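Local atomic coordinates of transcarboxylase 5S subunit (Propionibacterium freudenreichii subsp. shermanii, PDB entry 1RQB), a protein that catalyses transfer of a carboxyl group from the biotin of the 1.3S subunit to pyruvate, forming oxaloacetate, with one cobalt ion bound per subunit. Residues A[44-50]-A[86-90]; A[78-82]-A[466-472]; A[341-346]-A[370-374]; A[378-382]-A[408-412]. All blocks are in the same frame, centred on the assembly; numbering follows the deposited sequence.

Contact 1. Residues A[44-50]-A[86-90]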
loop_
_atom_site.group_PDB
_atom_site.type_symbol
_atom_site.label_atom_id
_atom_site.label_comp_id
_atom_site.label_asym_id
_atom_site.label_seq_id
_atom_site.Cartn_x
_atom_site.Cartn_y
_atom_site.Cartn_z
HETATM N N MSE A 44 -20.507 -6.929 1.544
HETATM C CA MSE A 44 -20.522 -6.811 3.010
HETATM C C MSE A 44 -21.944 -6.842 3.575
HETATM O O MSE A 44 -22.790 -6.024 3.219
HETATM C CB MSE A 44 -19.858 -5.520 3.471
HETATM C CG MSE A 44 -19.939 -5.368 4.965
HETATM SE SE MSE A 44 -18.402 -6.165 5.770
HETATM C CE MSE A 44 -17.363 -4.638 5.685
ATOM N N ALA A 45 -22.172 -7.757 4.511
ATOM C CA ALA A 45 -23.491 -7.906 5.145
ATOM C C ALA A 45 -23.628 -6.905 6.294
ATOM O O ALA A 45 -22.676 -6.644 7.028
ATOM C CB ALA A 45 -23.658 -9.324 5.669
HETATM N N MSE A 46 -24.837 -6.379 6.460
HETATM C CA MSE A 46 -25.119 -5.396 7.516
HETATM C C MSE A 46 -24.733 -5.970 8.882
HETATM O O MSE A 46 -24.202 -5.257 9.732
HETATM C CB MSE A 46 -26.605 -5.016 7.499
HETATM C CG MSE A 46 -26.946 -3.910 8.478
HETATM SE SE MSE A 46 -25.883 -2.294 8.098
HETATM C CE MSE A 46 -27.168 -0.968 8.709
ATOM N N GLU A 47 -24.977 -7.265 9.080
ATOM C CA GLU A 47 -24.660 -7.932 10.351
ATOM C C GLU A 47 -23.174 -7.786 10.689
ATOM O O GLU A 47 -22.796 -7.734 11.859
ATOM C CB GLU A 47 -25.022 -9.429 10.269
ATOM C CG GLU A 47 -24.320 -10.179 9.136
ATOM C CD GLU A 47 -24.877 -11.581 8.881
ATOM O OE1 GLU A 47 -26.097 -11.704 8.623
ATOM O OE2 GLU A 47 -24.087 -12.555 8.921
ATOM N N ASP A 48 -22.330 -7.699 9.668
ATOM C CA ASP A 48 -20.878 -7.612 9.882
ATOM C C ASP A 48 -20.405 -6.166 10.050
ATOM O O ASP A 48 -19.230 -5.936 10.336
ATOM C CB ASP A 48 -20.133 -8.263 8.703
ATOM C CG ASP A 48 -20.223 -9.795 8.715
ATOM O OD1 ASP A 48 -20.231 -10.385 9.814
ATOM O OD2 ASP A 48 -20.260 -10.420 7.630
HETATM N N MSE A 49 -21.295 -5.189 9.904
HETATM C CA MSE A 49 -20.888 -3.779 10.004
HETATM C C MSE A 49 -21.437 -3.071 11.246
HETATM O O MSE A 49 -20.752 -2.230 11.825
HETATM C CB MSE A 49 -21.371 -2.983 8.779
HETATM C CG MSE A 49 -20.797 -3.402 7.445
HETATM SE SE MSE A 49 -21.354 -2.172 6.002
HETATM C CE MSE A 49 -23.012 -3.027 5.468
ATOM N N VAL A 50 -22.667 -3.381 11.653
ATOM C CA VAL A 50 -23.307 -2.660 12.764
ATOM C C VAL A 50 -22.457 -2.614 14.035
ATOM O O VAL A 50 -22.507 -1.632 14.772
ATOM C CB VAL A 50 -24.706 -3.228 13.117
ATOM C CG1 VAL A 50 -25.663 -2.989 11.951
ATOM C CG2 VAL A 50 -24.614 -4.709 13.463
ATOM N N ARG A 86 -31.308 -0.359 5.730
ATOM C CA ARG A 86 -29.887 -0.208 6.075
ATOM C C ARG A 86 -29.602 1.262 6.395
ATOM O O ARG A 86 -28.923 1.578 7.370
ATOM C CB ARG A 86 -28.988 -0.674 4.915
ATOM C CG ARG A 86 -27.497 -0.397 5.157
ATOM C CD ARG A 86 -26.586 -0.829 3.990
ATOM N NE ARG A 86 -26.509 -2.281 3.844
ATOM C CZ ARG A 86 -25.604 -2.913 3.096
ATOM N NH1 ARG A 86 -24.700 -2.223 2.411
ATOM N NH2 ARG A 86 -25.577 -4.244 3.064
ATOM N N LEU A 87 -30.132 2.160 5.567
ATOM C CA LEU A 87 -29.938 3.600 5.787
ATOM C C LEU A 87 -30.557 4.004 7.127
ATOM O O LEU A 87 -29.941 4.727 7.908
ATOM C CB LEU A 87 -30.578 4.417 4.655
ATOM C CG LEU A 87 -30.623 5.942 4.843
ATOM C CD1 LEU A 87 -29.220 6.489 5.121
ATOM C CD2 LEU A 87 -31.206 6.581 3.595
ATOM N N ARG A 88 -31.779 3.553 7.400
ATOM C CA ARG A 88 -32.413 3.900 8.679
ATOM C C ARG A 88 -31.584 3.394 9.860
ATOM O O ARG A 88 -31.428 4.087 10.866
ATOM C CB ARG A 88 -33.840 3.342 8.755
ATOM C CG ARG A 88 -34.823 4.190 7.962
ATOM C CD ARG A 88 -36.259 3.712 8.108
ATOM N NE ARG A 88 -36.550 2.503 7.350
ATOM C CZ ARG A 88 -37.079 2.515 6.130
ATOM N NH1 ARG A 88 -37.366 3.668 5.545
ATOM N NH2 ARG A 88 -37.325 1.378 5.495
ATOM N N THR A 89 -31.049 2.187 9.732
ATOM C CA THR A 89 -30.248 1.596 10.813
ATOM C C THR A 89 -28.975 2.416 11.031
ATOM O O THR A 89 -28.618 2.719 12.169
ATOM C CB THR A 89 -29.881 0.133 10.496
ATOM O OG1 THR A 89 -31.084 -0.636 10.394
ATOM C CG2 THR A 89 -29.022 -0.457 11.606
ATOM N N PHE A 90 -28.300 2.789 9.950
ATOM C CA PHE A 90 -27.070 3.586 10.075
ATOM C C PHE A 90 -27.378 4.932 10.733
ATOM O O PHE A 90 -26.599 5.424 11.548
ATOM C CB PHE A 90 -26.449 3.826 8.699
ATOM C CG PHE A 90 -25.634 2.662 8.177
ATOM C CD1 PHE A 90 -25.525 2.437 6.807
ATOM C CD2 PHE A 90 -24.955 1.816 9.044
ATOM C CE1 PHE A 90 -24.743 1.378 6.305
ATOM C CE2 PHE A 90 -24.169 0.754 8.550
ATOM C CZ PHE A 90 -24.071 0.542 7.175
HETATM O O HOH W 1 -23.167 -4.383 1.084
#
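Met44 O receives Arg86 NH2 directly, in a weak, bent bond at 3.3 Å, and Arg86 NH1 through water 1, which donates to Met44 O at 2.7 Å and accepts from NH1. The water lies in the plane of the guanidinium at its edge. The main partner of Arg86 NH2 is Glu81, whose salt bridge helps fix the orientation of the group. Met49, a selenomethionine like Met44 and Met46, lays its CE over the centre of one guanidinium face, 3.5 Å from Arg86 CZ, with the two side chains crossing at about a right angle. Met49 SE meets the Phe90 ring at its edge, 4.0 Å from Phe90 CZ. One face of the Phe90 ring is taken by Met46, whose CE sits 3.6 Å from the centroid, 18° off the normal, a CH-pi contact, while Met46 SE stands obliquely beside it in a Met-aromatic contact. A bend at chi2 (58°) turns the Met46 chain so that this methyl ends between the ring, Arg86 O and Thr89; the Met46 and Thr89 side chains meet tip to tip, Met46 CE a tight 3.4 Å from Thr89 CB. Thr89 OG1 is bonded back to Glu85 O within its own helix. Val50 CG1 lies 4.2 Å from Thr89 CG2. In the TIM barrel, the loop between helices 31-39 and 53-58 thus packs on helix 83-93; Leu32 of helix 31-39 touches both Met49 and Phe90, and Met44 packs on His36, a substrate-binding residue of helix 31-39, and on Phe293 of helix 283-296.

Contact 2. Residues A[78-82]-A[466-472]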
loop_
_atom_site.group_PDB
_atom_site.type_symbol
_atom_site.label_atom_id
_atom_site.label_comp_id
_atom_site.label_asym_id
_atom_site.label_seq_id
_atom_site.Cartn_x
_atom_site.Cartn_y
_atom_site.Cartn_z
ATOM N N PHE A 78 -28.232 -9.526 -3.990
ATOM C CA PHE A 78 -27.462 -10.629 -3.395
ATOM C C PHE A 78 -27.712 -10.824 -1.898
ATOM O O PHE A 78 -27.548 -11.933 -1.392
ATOM C CB PHE A 78 -25.956 -10.372 -3.547
ATOM C CG PHE A 78 -25.514 -10.111 -4.953
ATOM C CD1 PHE A 78 -24.800 -8.958 -5.259
ATOM C CD2 PHE A 78 -25.776 -11.028 -5.963
ATOM C CE1 PHE A 78 -24.351 -8.717 -6.554
ATOM C CE2 PHE A 78 -25.334 -10.803 -7.260
ATOM C CZ PHE A 78 -24.618 -9.642 -7.558
ATOM N N LEU A 79 -28.095 -9.780 -1.171
ATOM C CA LEU A 79 -28.200 -9.929 0.287
ATOM C C LEU A 79 -29.643 -9.964 0.793
ATOM O O LEU A 79 -29.861 -10.022 2.003
ATOM C CB LEU A 79 -27.442 -8.777 0.967
ATOM C CG LEU A 79 -26.002 -8.520 0.499
ATOM C CD1 LEU A 79 -25.434 -7.331 1.257
ATOM C CD2 LEU A 79 -25.137 -9.754 0.727
ATOM N N ASN A 80 -30.620 -9.931 -0.106
ATOM C CA ASN A 80 -32.037 -9.931 0.291
ATOM C C ASN A 80 -32.245 -8.923 1.421
ATOM O O ASN A 80 -32.908 -9.205 2.419
ATOM C CB ASN A 80 -32.484 -11.325 0.762
ATOM C CG ASN A 80 -33.997 -11.423 0.922
ATOM O OD1 ASN A 80 -34.744 -11.124 -0.008
ATOM N ND2 ASN A 80 -34.453 -11.833 2.104
ATOM N N GLU A 81 -31.683 -7.734 1.245
ATOM C CA GLU A 81 -31.770 -6.679 2.264
ATOM C C GLU A 81 -32.403 -5.425 1.658
ATOM O O GLU A 81 -32.134 -5.074 0.510
ATOM C CB GLU A 81 -30.356 -6.352 2.756
ATOM C CG GLU A 81 -30.303 -5.287 3.831
ATOM C CD GLU A 81 -28.887 -5.023 4.305
ATOM O OE1 GLU A 81 -27.984 -5.822 3.961
ATOM O OE2 GLU A 81 -28.678 -4.026 5.028
ATOM N N ASP A 82 -33.259 -4.759 2.422
ATOM C CA ASP A 82 -33.877 -3.520 1.927
ATOM C C ASP A 82 -32.876 -2.389 2.176
ATOM O O ASP A 82 -32.537 -2.098 3.322
ATOM C CB ASP A 82 -35.182 -3.230 2.684
ATOM C CG ASP A 82 -36.001 -2.125 2.032
ATOM O OD1 ASP A 82 -35.392 -1.200 1.450
ATOM O OD2 ASP A 82 -37.250 -2.179 2.106
ATOM N N HIS A 466 -39.161 -12.193 -1.380
ATOM C CA HIS A 466 -38.314 -12.872 -0.387
ATOM C C HIS A 466 -37.880 -11.977 0.776
ATOM O O HIS A 466 -37.336 -12.478 1.758
ATOM C CB HIS A 466 -37.058 -13.397 -1.082
ATOM C CG HIS A 466 -37.307 -14.572 -1.973
ATOM N ND1 HIS A 466 -37.663 -15.811 -1.486
ATOM C CD2 HIS A 466 -37.232 -14.704 -3.318
ATOM C CE1 HIS A 466 -37.794 -16.657 -2.493
ATOM N NE2 HIS A 466 -37.537 -16.010 -3.615
ATOM N N ARG A 467 -38.098 -10.671 0.674
ATOM C CA ARG A 467 -37.648 -9.722 1.705
ATOM C C ARG A 467 -38.026 -10.148 3.124
ATOM O O ARG A 467 -37.259 -9.924 4.058
ATOM C CB ARG A 467 -38.202 -8.316 1.429
ATOM C CG ARG A 467 -38.007 -7.336 2.602
ATOM C CD ARG A 467 -38.370 -5.908 2.205
ATOM N NE ARG A 467 -39.702 -5.814 1.612
ATOM C CZ ARG A 467 -40.128 -4.766 0.917
ATOM N NH1 ARG A 467 -39.320 -3.722 0.740
ATOM N NH2 ARG A 467 -41.347 -4.767 0.383
ATOM N N ALA A 468 -39.201 -10.745 3.290
ATOM C CA ALA A 468 -39.701 -11.152 4.612
ATOM C C ALA A 468 -38.785 -12.166 5.305
ATOM O O ALA A 468 -38.863 -12.333 6.522
ATOM C CB ALA A 468 -41.116 -11.729 4.477
ATOM N N GLU A 469 -37.921 -12.849 4.559
ATOM C CA GLU A 469 -37.016 -13.846 5.153
ATOM C C GLU A 469 -35.914 -13.153 5.958
ATOM O O GLU A 469 -35.241 -13.780 6.776
ATOM C CB GLU A 469 -36.333 -14.685 4.074
ATOM C CG GLU A 469 -37.243 -15.438 3.139
ATOM C CD GLU A 469 -36.473 -16.003 1.945
ATOM O OE1 GLU A 469 -37.106 -16.622 1.066
ATOM O OE2 GLU A 469 -35.230 -15.822 1.892
ATOM N N GLY A 470 -35.720 -11.864 5.697
ATOM C CA GLY A 470 -34.697 -11.111 6.398
ATOM C C GLY A 470 -33.400 -11.123 5.609
ATOM O O GLY A 470 -33.200 -11.988 4.760
ATOM N N PRO A 471 -32.481 -10.190 5.889
ATOM C CA PRO A 471 -31.220 -10.161 5.153
ATOM C C PRO A 471 -30.338 -11.385 5.404
ATOM O O PRO A 471 -30.336 -11.962 6.490
ATOM C CB PRO A 471 -30.570 -8.858 5.619
ATOM C CG PRO A 471 -31.074 -8.701 6.993
ATOM C CD PRO A 471 -32.528 -9.124 6.907
ATOM N N HIS A 472 -29.607 -11.782 4.369
ATOM C CA HIS A 472 -28.708 -12.939 4.472
ATOM C C HIS A 472 -27.281 -12.480 4.170
ATOM O O HIS A 472 -27.036 -11.316 3.856
ATOM C CB HIS A 472 -29.131 -14.021 3.484
ATOM C CG HIS A 472 -30.576 -14.404 3.587
ATOM N ND1 HIS A 472 -31.198 -14.643 4.793
ATOM C CD2 HIS A 472 -31.508 -14.620 2.633
ATOM C CE1 HIS A 472 -32.454 -14.993 4.576
ATOM N NE2 HIS A 472 -32.668 -14.987 3.273
HETATM O O HOH W 2 -34.915 -8.516 4.315
HETATM O O HOH W 3 -27.026 -8.042 4.948
#
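Asn80 plugs a single amide nitrogen into two backbone carbonyls of the 466-472 turn, donating from ND2 to Gly470 O at 2.9 Å and to His466 O at 3.0 Å. Both oxygens lie near the amide plane of Asn80, yet ND2 stands above each carbonyl plane rather than on a lone pair. His466 O also takes Glu469 N from its opposite face. Asn80, the first residue to leave the geometry of the preceding helix, has a positive phi (46°), and its CG anti to the backbone N (chi1 -169°) aims the amide into the turn. A leucine in its place would probably leave Gly470 O without this donor and His466 O with Glu469 N alone of the two, weakening the hold of the turn on 78-82. Beside it, His472 N bonds Leu79 O almost straight, at 3.0 Å and 170°, while Pro471 CA makes C-H...O contacts with Leu79 O and Asn80 O, and Pro471 CB packs on Glu81 CB at 3.8 Å. Water 2 links Asn80 O to Arg467 O. Glu469 stiffens the turn from within: OE1 accepts from His466 ND1, and OE2 uses its anti lone pair for His472 NE2. Arg467 NH1 forms a salt bridge with Asp82 OD2, 2.9 Å away, from above the carboxylate plane; Asp449 is a second acid for NH1. Asp82 OD1 receives Trp84 N, making Asp82 the N-cap of helix 83-93. The turn belongs to the conserved carboxylase region and 78-82 to the TIM-barrel carboxyltransferase region, consistent with a junction between the two at a helix-to-helix loop of the barrel.

Contact 3. Residues A[341-346]-A[370-374]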
loop_
_atom_site.group_PDB
_atom_site.type_symbol
_atom_site.label_atom_id
_atom_site.label_comp_id
_atom_site.label_asym_id
_atom_site.label_seq_id
_atom_site.Cartn_x
_atom_site.Cartn_y
_atom_site.Cartn_z
ATOM N N GLU A 341 -4.358 -6.156 -29.724
ATOM C CA GLU A 341 -5.010 -5.327 -30.749
ATOM C C GLU A 341 -6.176 -4.553 -30.129
ATOM O O GLU A 341 -6.417 -3.396 -30.468
ATOM C CB GLU A 341 -5.529 -6.195 -31.895
ATOM C CG GLU A 341 -4.442 -6.941 -32.648
ATOM C CD GLU A 341 -4.990 -7.756 -33.804
ATOM O OE1 GLU A 341 -5.642 -7.165 -34.694
ATOM O OE2 GLU A 341 -4.768 -8.987 -33.822
ATOM N N VAL A 342 -6.895 -5.205 -29.223
ATOM C CA VAL A 342 -8.045 -4.583 -28.550
ATOM C C VAL A 342 -7.569 -3.426 -27.669
ATOM O O VAL A 342 -8.250 -2.410 -27.542
ATOM C CB VAL A 342 -8.791 -5.600 -27.666
ATOM C CG1 VAL A 342 -9.793 -4.886 -26.776
ATOM C CG2 VAL A 342 -9.500 -6.620 -28.537
HETATM N N MSE A 343 -6.395 -3.580 -27.066
HETATM C CA MSE A 343 -5.851 -2.534 -26.189
HETATM C C MSE A 343 -5.443 -1.306 -27.005
HETATM O O MSE A 343 -5.520 -0.179 -26.518
HETATM C CB MSE A 343 -4.655 -3.062 -25.400
HETATM C CG MSE A 343 -5.019 -4.189 -24.459
HETATM SE SE MSE A 343 -3.579 -4.679 -23.295
HETATM C CE MSE A 343 -2.883 -6.191 -24.282
ATOM N N ALA A 344 -5.009 -1.515 -28.239
ATOM C CA ALA A 344 -4.611 -0.380 -29.086
ATOM C C ALA A 344 -5.864 0.296 -29.644
ATOM O O ALA A 344 -5.824 1.444 -30.083
ATOM C CB ALA A 344 -3.729 -0.866 -30.225
ATOM N N GLU A 345 -6.983 -0.422 -29.596
ATOM C CA GLU A 345 -8.262 0.072 -30.127
ATOM C C GLU A 345 -8.993 0.930 -29.091
ATOM O O GLU A 345 -9.687 1.880 -29.450
ATOM C CB GLU A 345 -9.139 -1.121 -30.540
ATOM C CG GLU A 345 -10.477 -0.763 -31.177
ATOM C CD GLU A 345 -10.322 -0.013 -32.491
ATOM O OE1 GLU A 345 -9.415 -0.372 -33.274
ATOM O OE2 GLU A 345 -11.113 0.924 -32.749
ATOM N N VAL A 346 -8.841 0.605 -27.807
ATOM C CA VAL A 346 -9.514 1.356 -26.738
ATOM C C VAL A 346 -9.271 2.858 -26.901
ATOM O O VAL A 346 -10.213 3.649 -26.929
ATOM C CB VAL A 346 -9.043 0.899 -25.336
ATOM C CG1 VAL A 346 -9.451 1.927 -24.286
ATOM C CG2 VAL A 346 -9.653 -0.456 -24.998
ATOM N N ALA A 370 -14.681 -1.750 -28.303
ATOM C CA ALA A 370 -13.299 -1.970 -28.750
ATOM C C ALA A 370 -13.139 -3.426 -29.192
ATOM O O ALA A 370 -12.504 -3.717 -30.205
ATOM C CB ALA A 370 -12.319 -1.654 -27.617
ATOM N N VAL A 371 -13.723 -4.338 -28.427
ATOM C CA VAL A 371 -13.648 -5.769 -28.756
ATOM C C VAL A 371 -14.388 -6.031 -30.070
ATOM O O VAL A 371 -13.943 -6.831 -30.890
ATOM C CB VAL A 371 -14.275 -6.634 -27.644
ATOM C CG1 VAL A 371 -14.310 -8.091 -28.079
ATOM C CG2 VAL A 371 -13.475 -6.489 -26.358
ATOM N N PHE A 372 -15.510 -5.343 -30.272
ATOM C CA PHE A 372 -16.313 -5.515 -31.492
ATOM C C PHE A 372 -15.540 -5.038 -32.724
ATOM O O PHE A 372 -15.551 -5.693 -33.764
ATOM C CB PHE A 372 -17.625 -4.727 -31.403
ATOM C CG PHE A 372 -18.690 -5.402 -30.588
ATOM C CD1 PHE A 372 -20.003 -4.943 -30.632
ATOM C CD2 PHE A 372 -18.391 -6.496 -29.782
ATOM C CE1 PHE A 372 -21.000 -5.564 -29.889
ATOM C CE2 PHE A 372 -19.382 -7.122 -29.036
ATOM C CZ PHE A 372 -20.690 -6.655 -29.090
ATOM N N ASN A 373 -14.883 -3.892 -32.608
ATOM C CA ASN A 373 -14.131 -3.331 -33.739
ATOM C C ASN A 373 -13.031 -4.294 -34.184
ATOM O O ASN A 373 -12.784 -4.458 -35.378
ATOM C CB ASN A 373 -13.518 -1.988 -33.351
ATOM C CG ASN A 373 -14.551 -0.896 -33.241
ATOM O OD1 ASN A 373 -15.751 -1.158 -33.328
ATOM N ND2 ASN A 373 -14.097 0.339 -33.051
ATOM N N VAL A 374 -12.375 -4.932 -33.224
ATOM C CA VAL A 374 -11.282 -5.858 -33.552
ATOM C C VAL A 374 -11.845 -7.139 -34.172
ATOM O O VAL A 374 -11.215 -7.750 -35.033
ATOM C CB VAL A 374 -10.468 -6.229 -32.293
ATOM C CG1 VAL A 374 -9.337 -7.172 -32.665
ATOM C CG2 VAL A 374 -9.915 -4.975 -31.642
#
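Val342 and Val374 meet at the heart of the crossing, CG2 to CG2 at 3.5 Å, their side chains at about a right angle. The other branch of Val342, CG1, lies 4.0 Å from Val371 CG2 and also faces Ala370 CB, which Val346 CG2 approaches to 3.9 Å. Glu341 covers the end of this apolar patch by resting CB on Val374 CG1. Beside this patch Glu345 reaches across to the second helix: its CG is anti to the backbone N, and a bend at chi2 swings the carboxylate over that helix, with Glu345 CG passing 3.7 Å from Ala370 O. There Asn373 ND2 donates to Glu345 OE2 at 3.1 Å and 176°, the oxygen lying in the amide plane of Asn373 but being met from above the carboxylate plane. The carboxylate and amide planes are 71° apart. In the next shell, Arg348 forms a salt bridge with Glu345 OE1, so both oxygens of this buried acid are engaged, and Asn373 OD1 is held by Gln369 NE2 and Tyr379 N, which fix the amide's rotation. An alanine here in place of Glu345 would probably cost Arg348 a counter-charge and Asn373 ND2 its acceptor. Farther out, Met326 of helix 320-331 touches Val342 and Val346, while Val349 of the first helix touches Ala370 and Asn373. Segments 341-346 and 370-374 approach to 8.7 Å between axes at 121°, an oblique helix-helix packing, mainly of valine and alanine, in the helical conserved carboxylase domain.

Contact 4. Residues A[378-382]-A[408-412]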
loop_
_atom_site.group_PDB
_atom_site.type_symbol
_atom_site.label_atom_id
_atom_site.label_comp_id
_atom_site.label_asym_id
_atom_site.label_seq_id
_atom_site.Cartn_x
_atom_site.Cartn_y
_atom_site.Cartn_z
ATOM N N GLU A 378 -14.076 -2.249 -37.757
ATOM C CA GLU A 378 -14.313 -0.925 -37.162
ATOM C C GLU A 378 -15.778 -0.500 -37.285
ATOM O O GLU A 378 -16.316 -0.349 -38.381
ATOM C CB GLU A 378 -13.400 0.108 -37.828
ATOM C CG GLU A 378 -13.505 1.501 -37.246
ATOM C CD GLU A 378 -12.286 2.348 -37.548
ATOM O OE1 GLU A 378 -11.171 1.926 -37.170
ATOM O OE2 GLU A 378 -12.440 3.429 -38.155
ATOM N N TYR A 379 -16.398 -0.305 -36.125
ATOM C CA TYR A 379 -17.791 0.143 -35.976
ATOM C C TYR A 379 -18.741 -0.570 -36.941
ATOM O O TYR A 379 -19.745 0.006 -37.355
ATOM C CB TYR A 379 -17.873 1.658 -36.172
ATOM C CG TYR A 379 -16.952 2.399 -35.236
ATOM C CD1 TYR A 379 -15.867 3.126 -35.723
ATOM C CD2 TYR A 379 -17.119 2.309 -33.853
ATOM C CE1 TYR A 379 -14.963 3.737 -34.854
ATOM C CE2 TYR A 379 -16.223 2.918 -32.975
ATOM C CZ TYR A 379 -15.147 3.624 -33.481
ATOM O OH TYR A 379 -14.242 4.196 -32.620
ATOM N N LYS A 380 -18.438 -1.813 -37.301
ATOM C CA LYS A 380 -19.343 -2.558 -38.188
ATOM C C LYS A 380 -20.616 -2.856 -37.394
ATOM O O LYS A 380 -21.733 -2.704 -37.888
ATOM C CB LYS A 380 -18.701 -3.869 -38.644
ATOM C CG LYS A 380 -19.608 -4.717 -39.530
ATOM C CD LYS A 380 -18.939 -6.017 -39.962
ATOM C CE LYS A 380 -19.865 -6.852 -40.829
ATOM N NZ LYS A 380 -20.337 -6.086 -42.018
ATOM N N ARG A 381 -20.408 -3.270 -36.149
ATOM C CA ARG A 381 -21.500 -3.571 -35.213
ATOM C C ARG A 381 -21.271 -2.780 -33.924
ATOM O O ARG A 381 -20.283 -2.988 -33.221
ATOM C CB ARG A 381 -21.548 -5.064 -34.879
ATOM C CG ARG A 381 -22.642 -5.399 -33.871
ATOM C CD ARG A 381 -22.660 -6.870 -33.477
ATOM N NE ARG A 381 -23.689 -7.141 -32.472
ATOM C CZ ARG A 381 -23.893 -8.326 -31.903
ATOM N NH1 ARG A 381 -23.141 -9.369 -32.232
ATOM N NH2 ARG A 381 -24.854 -8.470 -30.998
HETATM N N MSE A 382 -22.189 -1.870 -33.626
HETATM C CA MSE A 382 -22.094 -1.049 -32.412
HETATM C C MSE A 382 -23.155 -1.498 -31.406
HETATM O O MSE A 382 -24.296 -1.775 -31.771
HETATM C CB MSE A 382 -22.332 0.425 -32.738
HETATM C CG MSE A 382 -21.308 1.052 -33.652
HETATM SE SE MSE A 382 -21.789 2.868 -34.106
HETATM C CE MSE A 382 -22.573 3.410 -32.439
ATOM N N LEU A 408 -22.550 7.059 -38.455
ATOM C CA LEU A 408 -22.729 5.600 -38.491
ATOM C C LEU A 408 -23.707 5.156 -37.401
ATOM O O LEU A 408 -24.524 4.262 -37.618
ATOM C CB LEU A 408 -21.389 4.889 -38.293
ATOM C CG LEU A 408 -20.311 5.149 -39.344
ATOM C CD1 LEU A 408 -19.086 4.300 -39.034
ATOM C CD2 LEU A 408 -20.855 4.814 -40.728
ATOM N N ALA A 409 -23.619 5.780 -36.228
ATOM C CA ALA A 409 -24.487 5.423 -35.096
ATOM C C ALA A 409 -25.950 5.723 -35.431
ATOM O O ALA A 409 -26.848 4.959 -35.081
ATOM C CB ALA A 409 -24.069 6.196 -33.843
ATOM N N GLU A 410 -26.182 6.842 -36.101
ATOM C CA GLU A 410 -27.549 7.238 -36.465
ATOM C C GLU A 410 -28.120 6.289 -37.520
ATOM O O GLU A 410 -29.315 5.995 -37.525
ATOM C CB GLU A 410 -27.551 8.672 -36.999
ATOM C CG GLU A 410 -28.908 9.139 -37.496
ATOM C CD GLU A 410 -28.946 10.630 -37.763
ATOM O OE1 GLU A 410 -27.887 11.202 -38.099
ATOM O OE2 GLU A 410 -30.041 11.228 -37.649
ATOM N N GLU A 411 -27.258 5.799 -38.404
ATOM C CA GLU A 411 -27.693 4.906 -39.487
ATOM C C GLU A 411 -27.886 3.478 -38.971
ATOM O O GLU A 411 -28.461 2.639 -39.660
ATOM C CB GLU A 411 -26.661 4.921 -40.613
ATOM C CG GLU A 411 -26.389 6.320 -41.152
ATOM C CD GLU A 411 -25.352 6.336 -42.257
ATOM O OE1 GLU A 411 -24.352 5.592 -42.149
ATOM O OE2 GLU A 411 -25.529 7.104 -43.227
ATOM N N GLN A 412 -27.422 3.195 -37.760
ATOM C CA GLN A 412 -27.567 1.836 -37.218
ATOM C C GLN A 412 -28.630 1.807 -36.118
ATOM O O GLN A 412 -29.184 0.753 -35.809
ATOM C CB GLN A 412 -26.242 1.338 -36.644
ATOM C CG GLN A 412 -26.340 -0.060 -36.058
ATOM C CD GLN A 412 -25.051 -0.523 -35.411
ATOM O OE1 GLN A 412 -24.001 -0.572 -36.051
ATOM N NE2 GLN A 412 -25.128 -0.872 -34.130
#
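Met382, a selenomethionine, starts its path across the contact at CB, 3.4 Å from Gln412 NE2. Its CG passes beside Gln412 OE1 at 4.0 Å. SE then comes to the backbone of helix 403-413, 3.8 Å from Ala409 CA, and a turn at chi3 (36°) brings CE against Ala409 CB at a tight 3.5 Å. Ala387 of helix 384-390 and Gln369 of helix 362-376 also touch the Met382 side chain, while Ala409 is backed by Met390 and Leu391. This buried methionine thus fills the join between the 378-382 linker, which runs from helix 362-376 to helix 384-390, and helix 403-413, all parts of the helical conserved carboxylase domain. Gln412, an exposed residue, stretches out from the helix with CG anti to its backbone N (chi1 179°) and carries its amide to both polar groups of the Met382 backbone. OE1 accepts from Met382 N at 3.3 Å, the donor lying in the carbonyl plane but nearly side-on to the C=O bond, at a C=O...N angle of 96°. Gln412 NE2 gives a weak, bent bond to Met382 O at 2.7 Å. Just before, Arg381 O receives Gln369 NE2, so helix 362-376 also holds the linker. Nearer the start of the linker, Leu408 CD1 rests on Tyr379 CB at 4.1 Å, and the tyrosine side chain leads away to Val349 and Ala352 of helix 339-352.

Overall arrangement
From the N terminus, contact 1 opens in the loop at 44-50 and closes at 86-90, tying the loop after helix 31-39 to helix 83-93 on the TIM barrel. Contact 2 opens inside that loop, at 78-82, and closes only at 466-472, so the two cross, and they touch at Arg86 and Glu81. The long loop of contact 2 brings a late part of the conserved carboxylase domain back to the barrel and encloses contacts 3 and 4. These follow one another in series, 341-346 with 370-374 and then 378-382 with 408-412, and adjoin around Asn373. Centres of contacts 1 and 3 lie about 41 Å apart, on opposite sides of the chain's centre.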